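Local coordinates for F5/8 type C domain protein (Bacteroides ovatus, PDB 4ZRX) that is a putative alpha-L-fucosidase, probably hydrolysing alpha-linked L-fucose from glycans with a TIM-barrel domain that is followed by beta-sheet domains, at residues Q317-N322 with K426-F431; V287-R292 with S323-N328; R225-E230 with Y283-D288; K306-L311 with K346-Y351. One frame throughout, in Å; residues are numbered along the deposited sequence. Where two conformers were deposited one is given.

Contact 1. Residues Q317-N322 with K426-F431; sequences QSVGYN and KRMLRF. With EDO (1,2-ethanediol), chain F.
Val319 meets the facing strand with its CG1 methyl, 4.0 Å from CE of Met428, a selenomethionine, in one of its two deposited conformers. The two side chains lie side by side and point the same way. Beside them Lys426 starts out along Val319 O, then bends at its third torsion (chi3 -74°) and carries NZ off to a salt bridge with Glu43. NZ also gives a weak hydrogen bond to O2 of an ethanediol, probably from the crystallisation liquor, that Glu43 binds as well. An alanine in place of Lys426 would probably leave Glu43 without this charged mate and open a gap next to Val319. Gly320 O accepts from Met428 N at 2.8 Å, nearly straight at 167°, and takes a CA-H contact from Arg427 CA at 3.3 Å. Without a side chain at Gly320, its CA comes within 4.6 Å of Met428 CA. Two overlapping type I turns shape this loop, which links helix 308-316 to strand 324-328 of the TIM barrel; here it docks on an outermost strand of a four-stranded antiparallel sheet, through a single bridge between Tyr321 and Arg427. The Tyr321 ring runs alongside the Arg427 side chain, with CE1 3.5 Å from NH1 and the ring and guanidinium planes 74° apart. Gln317 CA lies over a face of that ring, and NH1 makes a weak bond to Met428 O. Asn322 sets its CB 3.5 Å from Lys426 O, while its amide is held by Tyr425 N through OD1 and by Glu238 O through ND2.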
# COMPACT_ATOMS: atom_id res chain seq x y z
N GLN A 317 -5.30 -1.70 6.22
CA GLN A 317 -5.17 -2.92 5.50
C GLN A 317 -3.72 -3.41 5.34
O GLN A 317 -3.46 -4.31 4.54
CB GLN A 317 -5.80 -2.77 4.12
CG GLN A 317 -7.34 -2.51 4.14
CD GLN A 317 -7.77 -2.07 2.71
OE1 GLN A 317 -7.46 -0.96 2.28
NE2 GLN A 317 -8.25 -2.94 1.99
N SER A 318 -2.82 -2.78 6.06
CA SER A 318 -1.43 -3.17 6.10
C SER A 318 -1.00 -3.36 7.53
O SER A 318 -0.96 -4.50 8.01
CB SER A 318 -0.54 -2.20 5.33
OG SER A 318 -0.71 -0.86 5.73
N VAL A 319 -0.65 -2.29 8.22
CA VAL A 319 -0.30 -2.35 9.62
C VAL A 319 -1.45 -3.02 10.40
O VAL A 319 -1.21 -3.83 11.29
CB VAL A 319 -0.03 -0.97 10.16
CG1 VAL A 319 0.25 -0.99 11.66
CG2 VAL A 319 1.19 -0.42 9.42
N GLY A 320 -2.68 -2.71 10.03
CA GLY A 320 -3.82 -3.36 10.65
C GLY A 320 -4.13 -4.77 10.23
O GLY A 320 -5.07 -5.37 10.78
N TYR A 321 -3.41 -5.29 9.24
CA TYR A 321 -3.55 -6.63 8.71
C TYR A 321 -2.23 -7.41 8.88
O TYR A 321 -1.92 -8.30 8.08
CB TYR A 321 -3.91 -6.60 7.23
CG TYR A 321 -5.36 -6.30 6.84
CD1 TYR A 321 -6.36 -6.00 7.77
CD2 TYR A 321 -5.72 -6.40 5.49
CE1 TYR A 321 -7.67 -5.74 7.35
CE2 TYR A 321 -7.03 -6.14 5.06
CZ TYR A 321 -7.96 -5.81 5.99
OH TYR A 321 -9.28 -5.52 5.63
N ASN A 322 -1.47 -7.12 9.92
CA ASN A 322 -0.30 -7.92 10.25
C ASN A 322 0.79 -7.86 9.16
O ASN A 322 1.46 -8.87 8.91
CB ASN A 322 -0.74 -9.36 10.56
CG ASN A 322 0.35 -10.22 11.20
OD1 ASN A 322 1.24 -9.74 11.90
ND2 ASN A 322 0.29 -11.50 10.92
N LYS A 426 -0.15 -7.68 14.83
CA LYS A 426 -1.15 -6.64 15.03
C LYS A 426 -2.27 -6.84 14.06
O LYS A 426 -2.04 -7.02 12.88
CB LYS A 426 -0.55 -5.28 14.88
CG LYS A 426 -1.43 -4.12 15.20
CD LYS A 426 -0.68 -2.81 15.33
CE LYS A 426 0.06 -2.78 16.61
NZ LYS A 426 0.70 -1.43 16.92
N ARG A 427 -3.50 -6.75 14.56
CA ARG A 427 -4.70 -6.82 13.76
C ARG A 427 -5.66 -5.75 14.28
O ARG A 427 -5.85 -5.63 15.52
CB ARG A 427 -5.35 -8.17 13.89
CG ARG A 427 -6.70 -8.34 13.16
CD ARG A 427 -6.61 -8.16 11.67
NE ARG A 427 -7.71 -8.83 10.96
CZ ARG A 427 -8.79 -8.23 10.46
NH1 ARG A 427 -8.98 -6.93 10.42
NH2 ARG A 427 -9.68 -9.00 9.84
N MSE A 428 -6.19 -4.96 13.36
CA MSE A 428 -7.16 -3.93 13.72
C MSE A 428 -8.48 -4.17 13.02
O MSE A 428 -8.52 -4.61 11.87
CB MSE A 428 -6.65 -2.54 13.46
CG MSE A 428 -5.45 -2.27 14.29
SE MSE A 428 -4.71 -0.47 14.37
CE MSE A 428 -3.59 -0.54 12.84
N LEU A 429 -9.54 -3.89 13.75
CA LEU A 429 -10.93 -4.05 13.29
C LEU A 429 -11.66 -2.76 13.44
O LEU A 429 -11.60 -2.12 14.50
CB LEU A 429 -11.64 -5.10 14.14
CG LEU A 429 -11.22 -6.54 13.94
CD1 LEU A 429 -11.87 -7.36 15.05
CD2 LEU A 429 -11.63 -7.00 12.53
N ARG A 430 -12.33 -2.33 12.38
CA ARG A 430 -13.13 -1.16 12.39
C ARG A 430 -14.61 -1.54 12.28
O ARG A 430 -15.00 -2.51 11.60
CB ARG A 430 -12.72 -0.22 11.26
CG ARG A 430 -11.36 0.42 11.51
CD ARG A 430 -11.00 1.51 10.53
NE ARG A 430 -10.81 1.01 9.17
CZ ARG A 430 -10.65 1.80 8.10
NH1 ARG A 430 -10.72 3.13 8.21
NH2 ARG A 430 -10.42 1.28 6.91
N PHE A 431 -15.46 -0.70 12.85
CA PHE A 431 -16.89 -1.00 12.91
C PHE A 431 -17.66 0.26 13.23
O PHE A 431 -17.07 1.24 13.66
CB PHE A 431 -17.19 -2.07 13.99
CG PHE A 431 -16.54 -1.81 15.30
CD1 PHE A 431 -17.16 -1.09 16.26
CD2 PHE A 431 -15.27 -2.35 15.57
CE1 PHE A 431 -16.54 -0.86 17.48
CE2 PHE A 431 -14.65 -2.11 16.81
CZ PHE A 431 -15.26 -1.35 17.74
C1 EDO F . 0.35 2.20 16.08
O1 EDO F . 1.61 1.58 16.41
C2 EDO F . -0.75 1.24 15.58
O2 EDO F . -1.38 0.62 16.71

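Contact 2. Residues V287-R292 with S323-N328; sequences VDVSIR and SVLLLN
Val289 places its CG1 methyl among the leucines of the paired strand, 3.8 Å from Leu325 CD1 and 3.9 Å from Leu327 CD1. CG1 gets there by standing between the backbone N and the carbonyl carbon (chi1 61°). Val287 CG1 adds to the same apolar face at 4.0 Å from Leu325 CD1, and its CG2 rests 3.5 Å from Ser323 CB. The other face carries Asp288, Leu326, Ser290 and Asn328. Asn328 ND2 donates to Ser290 OG at 3.0 Å, the hydroxyl lying almost exactly in the amide plane. These groups are fixed by five parallel backbone bonds, running from Val287 N to Val324 O, 2.8 Å long, through to Ile291 N and Asn328 O at 2.9 Å. Such pairing belongs to the beta-alpha-beta unit of strand 279-290, helix 308-316 and strand 324-328 in the TIM barrel. Further out, Ser290 OG accepts from Arg292 N, an ST turn, and also bonds Gly294 O. Replacing Ser290 by an alanine would probably free the turn at Arg292 and cost Asn328 ND2 one of its partners. Asn328 reaches Trp295 O with the same ND2 and His49 ND1 with OD1. Gripped at both ends, its buried amide is unlikely to turn, which ties the end of the strand pair to residues beyond it.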
# COMPACT_ATOMS: atom_id res chain seq x y z
N VAL A 287 3.93 -4.80 2.85
CA VAL A 287 3.06 -4.14 1.89
C VAL A 287 3.77 -2.91 1.35
O VAL A 287 4.08 -2.01 2.11
CB VAL A 287 1.74 -3.75 2.55
CG1 VAL A 287 0.90 -2.76 1.65
CG2 VAL A 287 0.95 -4.96 2.90
N ASP A 288 4.09 -2.89 0.05
CA ASP A 288 4.76 -1.78 -0.57
C ASP A 288 3.78 -1.04 -1.49
O ASP A 288 3.06 -1.67 -2.27
CB ASP A 288 6.06 -2.15 -1.31
CG ASP A 288 5.89 -3.11 -2.47
OD1 ASP A 288 5.00 -3.99 -2.45
OD2 ASP A 288 6.71 -3.00 -3.43
N VAL A 289 3.73 0.28 -1.40
CA VAL A 289 2.82 1.03 -2.23
C VAL A 289 3.33 2.41 -2.37
O VAL A 289 4.01 2.92 -1.47
CB VAL A 289 1.37 0.97 -1.63
CG1 VAL A 289 1.33 1.58 -0.25
CG2 VAL A 289 0.35 1.60 -2.53
N SER A 290 3.00 3.06 -3.47
CA SER A 290 3.40 4.44 -3.64
C SER A 290 2.32 5.45 -3.25
O SER A 290 1.14 5.18 -3.33
CB SER A 290 3.85 4.67 -5.09
OG SER A 290 4.34 5.98 -5.31
N ILE A 291 2.76 6.58 -2.75
CA ILE A 291 1.86 7.74 -2.51
C ILE A 291 1.26 8.32 -3.77
O ILE A 291 0.25 9.08 -3.69
CB ILE A 291 2.54 8.81 -1.63
CG1 ILE A 291 1.48 9.54 -0.82
CG2 ILE A 291 3.42 9.74 -2.48
CD1 ILE A 291 2.07 10.61 0.17
N ARG A 292 1.88 8.00 -4.91
CA ARG A 292 1.44 8.46 -6.23
C ARG A 292 1.13 7.25 -7.08
O ARG A 292 1.42 6.12 -6.68
CB ARG A 292 2.56 9.27 -6.89
CG ARG A 292 2.76 10.66 -6.29
CD ARG A 292 4.20 11.15 -6.28
NE ARG A 292 4.20 12.58 -5.96
CZ ARG A 292 4.08 13.56 -6.85
NH1 ARG A 292 4.08 13.36 -8.16
NH2 ARG A 292 4.06 14.80 -6.40
N SER A 323 0.92 -6.71 8.53
CA SER A 323 2.02 -6.41 7.59
C SER A 323 2.73 -5.15 8.07
O SER A 323 2.17 -4.29 8.74
CB SER A 323 1.55 -6.19 6.16
OG SER A 323 1.18 -7.45 5.54
N VAL A 324 3.95 -5.00 7.62
CA VAL A 324 4.62 -3.69 7.65
C VAL A 324 4.19 -2.89 6.43
O VAL A 324 4.07 -3.47 5.33
CB VAL A 324 6.18 -3.89 7.65
CG1 VAL A 324 6.93 -2.61 7.32
CG2 VAL A 324 6.65 -4.41 9.03
N LEU A 325 3.99 -1.58 6.58
CA LEU A 325 3.67 -0.73 5.46
C LEU A 325 4.94 0.05 5.01
O LEU A 325 5.46 0.85 5.80
CB LEU A 325 2.57 0.23 5.78
CG LEU A 325 2.23 1.29 4.77
CD1 LEU A 325 1.85 0.66 3.43
CD2 LEU A 325 1.16 2.23 5.26
N LEU A 326 5.32 -0.18 3.76
CA LEU A 326 6.45 0.50 3.15
C LEU A 326 5.88 1.42 2.07
O LEU A 326 5.47 0.95 0.98
CB LEU A 326 7.40 -0.51 2.53
CG LEU A 326 8.51 -0.02 1.62
CD1 LEU A 326 9.38 0.96 2.40
CD2 LEU A 326 9.30 -1.28 1.17
N LEU A 327 5.78 2.69 2.41
CA LEU A 327 5.11 3.71 1.56
C LEU A 327 6.17 4.51 0.82
O LEU A 327 7.06 5.09 1.44
CB LEU A 327 4.28 4.61 2.39
CG LEU A 327 3.52 5.72 1.66
CD1 LEU A 327 2.51 5.15 0.74
CD2 LEU A 327 2.82 6.71 2.64
N ASN A 328 6.05 4.57 -0.50
CA ASN A 328 7.02 5.29 -1.31
C ASN A 328 6.64 6.73 -1.52
O ASN A 328 5.51 7.00 -1.90
CB ASN A 328 7.11 4.63 -2.69
CG ASN A 328 7.96 5.43 -3.65
OD1 ASN A 328 9.22 5.47 -3.55
ND2 ASN A 328 7.29 6.09 -4.64

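Contact 3. Residues R225-E230 with Y283-D288. With EDO (1,2-ethanediol), chain D.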
# COMPACT_ATOMS: atom_id res chain seq x y z
N ARG A 225 8.89 -11.05 3.16
CA ARG A 225 8.13 -11.54 2.02
C ARG A 225 7.34 -10.38 1.42
O ARG A 225 6.62 -9.67 2.12
CB ARG A 225 7.18 -12.66 2.49
CG ARG A 225 6.07 -13.05 1.57
CD ARG A 225 5.33 -14.24 2.06
NE ARG A 225 4.72 -14.02 3.36
CZ ARG A 225 3.49 -13.61 3.61
NH1 ARG A 225 2.64 -13.28 2.64
NH2 ARG A 225 3.11 -13.50 4.86
N TRP A 226 7.39 -10.27 0.09
CA TRP A 226 6.52 -9.35 -0.60
C TRP A 226 5.06 -9.78 -0.42
O TRP A 226 4.75 -10.91 -0.68
CB TRP A 226 6.84 -9.40 -2.07
CG TRP A 226 6.01 -8.45 -2.91
CD1 TRP A 226 5.77 -7.17 -2.64
CD2 TRP A 226 5.43 -8.71 -4.19
NE1 TRP A 226 5.00 -6.59 -3.62
CE2 TRP A 226 4.79 -7.52 -4.61
CE3 TRP A 226 5.33 -9.85 -5.00
CZ2 TRP A 226 4.11 -7.42 -5.81
CZ3 TRP A 226 4.65 -9.75 -6.24
CH2 TRP A 226 4.06 -8.52 -6.62
N VAL A 227 4.17 -8.85 -0.11
CA VAL A 227 2.79 -9.17 0.14
C VAL A 227 2.14 -9.77 -1.12
O VAL A 227 1.13 -10.44 -0.95
CB VAL A 227 1.98 -7.97 0.68
CG1 VAL A 227 1.78 -6.92 -0.36
CG2 VAL A 227 0.66 -8.43 1.31
N GLY A 228 2.63 -9.43 -2.34
CA GLY A 228 2.10 -10.05 -3.58
C GLY A 228 1.37 -9.10 -4.46
O GLY A 228 0.87 -9.49 -5.51
N ASN A 229 1.24 -7.86 -4.08
CA ASN A 229 0.68 -6.76 -4.92
C ASN A 229 1.34 -5.43 -4.58
O ASN A 229 1.96 -5.32 -3.50
CB ASN A 229 -0.85 -6.67 -4.78
CG ASN A 229 -1.28 -6.11 -3.47
OD1 ASN A 229 -1.40 -4.91 -3.32
ND2 ASN A 229 -1.54 -6.95 -2.52
N GLU A 230 1.12 -4.40 -5.42
CA GLU A 230 1.74 -3.04 -5.23
C GLU A 230 0.65 -2.01 -4.96
O GLU A 230 0.87 -0.80 -5.18
CB GLU A 230 2.48 -2.60 -6.54
CG GLU A 230 3.64 -3.40 -6.77
CD GLU A 230 4.60 -2.83 -7.82
OE1 GLU A 230 4.21 -2.02 -8.67
OE2 GLU A 230 5.76 -3.18 -7.76
N TYR A 283 8.23 -15.80 7.63
CA TYR A 283 8.53 -15.04 6.39
C TYR A 283 7.41 -14.05 6.28
O TYR A 283 6.42 -14.29 5.63
CB TYR A 283 8.59 -16.03 5.24
CG TYR A 283 9.09 -15.55 3.90
CD1 TYR A 283 10.15 -14.63 3.79
CD2 TYR A 283 8.59 -16.11 2.72
CE1 TYR A 283 10.61 -14.19 2.57
CE2 TYR A 283 9.07 -15.66 1.46
CZ TYR A 283 10.11 -14.74 1.41
OH TYR A 283 10.63 -14.36 0.17
N PRO A 284 7.56 -12.92 6.96
CA PRO A 284 6.45 -12.02 7.16
C PRO A 284 6.28 -11.00 6.07
O PRO A 284 7.22 -10.58 5.47
CB PRO A 284 6.81 -11.33 8.47
CG PRO A 284 8.30 -11.23 8.43
CD PRO A 284 8.69 -12.57 7.86
N SER A 285 5.03 -10.63 5.88
CA SER A 285 4.56 -9.78 4.78
C SER A 285 4.92 -8.31 4.91
O SER A 285 4.71 -7.74 5.98
CB SER A 285 3.03 -9.89 4.75
OG SER A 285 2.48 -9.04 3.78
N GLU A 286 5.39 -7.72 3.80
CA GLU A 286 5.60 -6.32 3.69
C GLU A 286 4.75 -5.80 2.54
O GLU A 286 4.84 -6.29 1.40
CB GLU A 286 7.08 -6.06 3.43
CG GLU A 286 7.52 -4.60 3.49
CD GLU A 286 8.99 -4.48 3.05
OE1 GLU A 286 9.29 -4.74 1.86
OE2 GLU A 286 9.85 -4.17 3.91
N VAL A 287 3.93 -4.80 2.85
CA VAL A 287 3.06 -4.14 1.89
C VAL A 287 3.77 -2.91 1.35
O VAL A 287 4.08 -2.01 2.11
CB VAL A 287 1.74 -3.75 2.55
CG1 VAL A 287 0.90 -2.76 1.65
CG2 VAL A 287 0.95 -4.96 2.90
N ASP A 288 4.09 -2.89 0.05
CA ASP A 288 4.76 -1.78 -0.57
C ASP A 288 3.78 -1.04 -1.49
O ASP A 288 3.06 -1.67 -2.27
CB ASP A 288 6.06 -2.15 -1.31
CG ASP A 288 5.89 -3.11 -2.47
OD1 ASP A 288 5.00 -3.99 -2.45
OD2 ASP A 288 6.71 -3.00 -3.43
C1 EDO D . 10.20 -1.45 -6.64
O1 EDO D . 10.53 -0.57 -7.71
C2 EDO D . 8.69 -1.62 -6.62
O2 EDO D . 8.25 -2.04 -7.92
O HOH W 1 1.07 -3.45 -1.72
O HOH W 2 6.67 -4.32 -5.54
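Arg225 lays its CB squarely over the centre of the Tyr283 ring, a CH-pi contact 3.5 Å from the centroid and 2° off the normal. Its chain then bends at chi3 (60°) and brings NE to Tyr283 O at 2.8 Å. That oxygen lies at the guanidinium edge, in plane, while the guanidinium stands 62° from the ring; NH2 forms a salt bridge to Glu238. Trp226 turns the edge of its indole to Asp288, NE1 meeting OD1 on the syn side at 2.9 Å. The ring and carboxylate planes are nearly perpendicular, and Gly228 N and Asn229 N lie over one face of the indole. Val227 crosses Val287, their CG2 methyls 3.8 Å apart. At the far end a water links Glu230 OE2 to Asp288 OD2. OE2 also takes a bond from an ethanediol, probably from the crystallisation liquor, that is hydrogen-bonded to His49 and His98 too and may mark the sugar pocket. Parallel backbone bonds, such as Arg225 N to Pro284 O at 2.9 Å, join strand 225-226 to one edge of strand 279-290. Strand 324-328 pairs along the other edge, Trp226 packs on Ile219 of strand 216-219, and Pro284 and Glu286 touch Trp39 of helix 34-42.

Contact 4. Residues K306-L311 with K346-Y351; sequences KSLKHL and KEFADY
Leu308 and Leu311, on the first turn of helix 308-316, pack against Phe348 in the middle of helix 339-356, an apolar helix-to-helix contact on the outside of the TIM barrel. Leu308 reaches the other helix with CG anti to the backbone N (chi1 179°), and its CD1 methyl touches main chain more than side chain. CD1 sits 3.5 Å from Phe348 CA and 3.7 Å from Glu347 O, with Tyr351 CB, one turn further on, at 4.2 Å. The other methyl, CD2, comes 4.3 Å from Glu347 CB, so that glutamate contributes its aliphatic root here while its carboxylate pairs with Arg344. Leu311 meets the aromatic ring from above. Its CB lies over the ring centre of Phe348, 3.9 Å from the centroid and 7° off the normal, a CH-pi contact. With Phe348 CG anti to the backbone N (chi1 -179°), the ring lies flat beneath Leu311 CB, and CE1 is 3.6 Å from Leu311 O. Arg352 makes a cation-pi contact with the same ring, and Tyr315 touches it as well. The start of helix 308-316 is fixed by Ser307 at the N-cap, whose OG accepts from His310 N at 2.9 Å. Ser307 OG also bonds Glu465 and Tyr351 OH reaches Glu461 O, so both segments touch the loop that follows strand 450-458. Strand 324-328 lies between the two helices in sequence, and the arrangement is the side-by-side packing of successive outer helices in a beta/alpha barrel.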
# COMPACT_ATOMS: atom_id res chain seq x y z
N LYS A 306 -2.26 10.25 -3.40
CA LYS A 306 -3.39 9.51 -2.84
C LYS A 306 -4.05 10.28 -1.73
O LYS A 306 -3.39 11.02 -0.94
CB LYS A 306 -2.89 8.14 -2.36
CG LYS A 306 -2.63 7.16 -3.46
CD LYS A 306 -2.13 5.87 -2.85
CE LYS A 306 -2.03 4.75 -3.84
NZ LYS A 306 -1.11 5.02 -4.94
N SER A 307 -5.37 10.15 -1.64
CA SER A 307 -6.15 10.90 -0.66
C SER A 307 -5.87 10.47 0.75
O SER A 307 -5.38 9.34 0.97
CB SER A 307 -7.65 10.70 -0.88
OG SER A 307 -8.07 9.40 -0.59
N LEU A 308 -6.20 11.33 1.71
CA LEU A 308 -6.06 10.92 3.11
C LEU A 308 -6.84 9.69 3.44
O LEU A 308 -6.32 8.79 4.16
CB LEU A 308 -6.44 12.04 4.05
CG LEU A 308 -6.38 11.77 5.54
CD1 LEU A 308 -4.98 11.36 5.96
CD2 LEU A 308 -6.82 13.01 6.30
N LYS A 309 -8.09 9.63 2.95
CA LYS A 309 -8.88 8.41 3.16
C LYS A 309 -8.22 7.16 2.60
O LYS A 309 -8.18 6.13 3.23
CB LYS A 309 -10.29 8.50 2.60
CG LYS A 309 -11.11 7.23 2.97
CD LYS A 309 -12.53 7.35 2.60
CE LYS A 309 -13.28 6.16 3.06
NZ LYS A 309 -12.90 4.97 2.29
N HIS A 310 -7.68 7.26 1.40
CA HIS A 310 -7.03 6.09 0.80
C HIS A 310 -5.81 5.68 1.60
O HIS A 310 -5.56 4.47 1.84
CB HIS A 310 -6.66 6.45 -0.63
CG HIS A 310 -6.21 5.30 -1.47
ND1 HIS A 310 -5.90 5.48 -2.81
CD2 HIS A 310 -6.11 3.98 -1.24
CE1 HIS A 310 -5.57 4.31 -3.34
NE2 HIS A 310 -5.66 3.39 -2.40
N LEU A 311 -4.98 6.64 2.03
CA LEU A 311 -3.81 6.30 2.83
C LEU A 311 -4.19 5.67 4.17
O LEU A 311 -3.60 4.68 4.61
CB LEU A 311 -2.92 7.54 3.07
CG LEU A 311 -2.26 8.04 1.78
CD1 LEU A 311 -1.50 9.31 2.13
CD2 LEU A 311 -1.24 7.05 1.25
N LYS A 346 1.77 15.02 6.27
CA LYS A 346 1.43 15.69 7.52
C LYS A 346 -0.02 15.37 7.92
O LYS A 346 -0.30 15.07 9.08
CB LYS A 346 1.59 17.20 7.41
CG LYS A 346 3.05 17.57 7.31
CD LYS A 346 3.29 19.09 7.25
CE LYS A 346 4.76 19.39 7.20
NZ LYS A 346 4.96 20.77 6.72
N GLU A 347 -0.91 15.47 6.96
CA GLU A 347 -2.33 15.10 7.19
C GLU A 347 -2.48 13.67 7.68
O GLU A 347 -3.28 13.39 8.56
CB GLU A 347 -3.16 15.30 5.96
CG GLU A 347 -3.38 16.79 5.62
CD GLU A 347 -3.97 17.01 4.23
OE1 GLU A 347 -4.29 16.01 3.51
OE2 GLU A 347 -4.16 18.22 3.87
N PHE A 348 -1.72 12.75 7.08
CA PHE A 348 -1.78 11.35 7.42
C PHE A 348 -1.23 11.14 8.81
O PHE A 348 -1.80 10.41 9.62
CB PHE A 348 -1.04 10.61 6.33
CG PHE A 348 -0.98 9.10 6.43
CD1 PHE A 348 -2.04 8.33 6.92
CD2 PHE A 348 0.14 8.42 5.92
CE1 PHE A 348 -1.98 6.96 6.94
CE2 PHE A 348 0.23 7.04 5.97
CZ PHE A 348 -0.84 6.29 6.46
N ALA A 349 -0.09 11.78 9.11
CA ALA A 349 0.50 11.67 10.43
C ALA A 349 -0.43 12.27 11.50
O ALA A 349 -0.59 11.71 12.57
CB ALA A 349 1.88 12.37 10.50
N ASP A 350 -1.05 13.40 11.21
CA ASP A 350 -1.95 14.03 12.17
C ASP A 350 -3.16 13.13 12.41
O ASP A 350 -3.62 12.97 13.55
CB ASP A 350 -2.43 15.39 11.68
CG ASP A 350 -1.36 16.46 11.72
OD1 ASP A 350 -0.29 16.30 12.32
OD2 ASP A 350 -1.63 17.51 11.11
N TYR A 351 -3.67 12.49 11.36
CA TYR A 351 -4.81 11.58 11.50
C TYR A 351 -4.48 10.36 12.39
O TYR A 351 -5.25 10.01 13.27
CB TYR A 351 -5.31 11.14 10.15
CG TYR A 351 -6.50 10.25 10.25
CD1 TYR A 351 -7.72 10.78 10.57
CD2 TYR A 351 -6.39 8.87 10.10
CE1 TYR A 351 -8.83 9.94 10.73
CE2 TYR A 351 -7.48 8.05 10.24
CZ TYR A 351 -8.69 8.58 10.57
OH TYR A 351 -9.84 7.76 10.74

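Followed from the N terminus, contact 3 opens at 225-230 and closes at 283-288, bringing strand 225-226 beside strand 279-290. Val287 and Asp288 belong also to contact 2, which starts where contact 3 ends. Contact 4 opens at 306-311 and contact 1 at 317-322 before contact 2 closes at 323-328. Contact 4 closes next, at 346-351, and contact 1 last, at 426-431. Contacts 1, 2 and 4 therefore cross one another, and none lies wholly within another. Contacts 3 and 2 join barrel strands side by side, contact 4 pairs two outer helices, and contact 1 ties the barrel to the following beta-sheet domain. Ser290 O to Lys306 NZ links contacts 2 and 4.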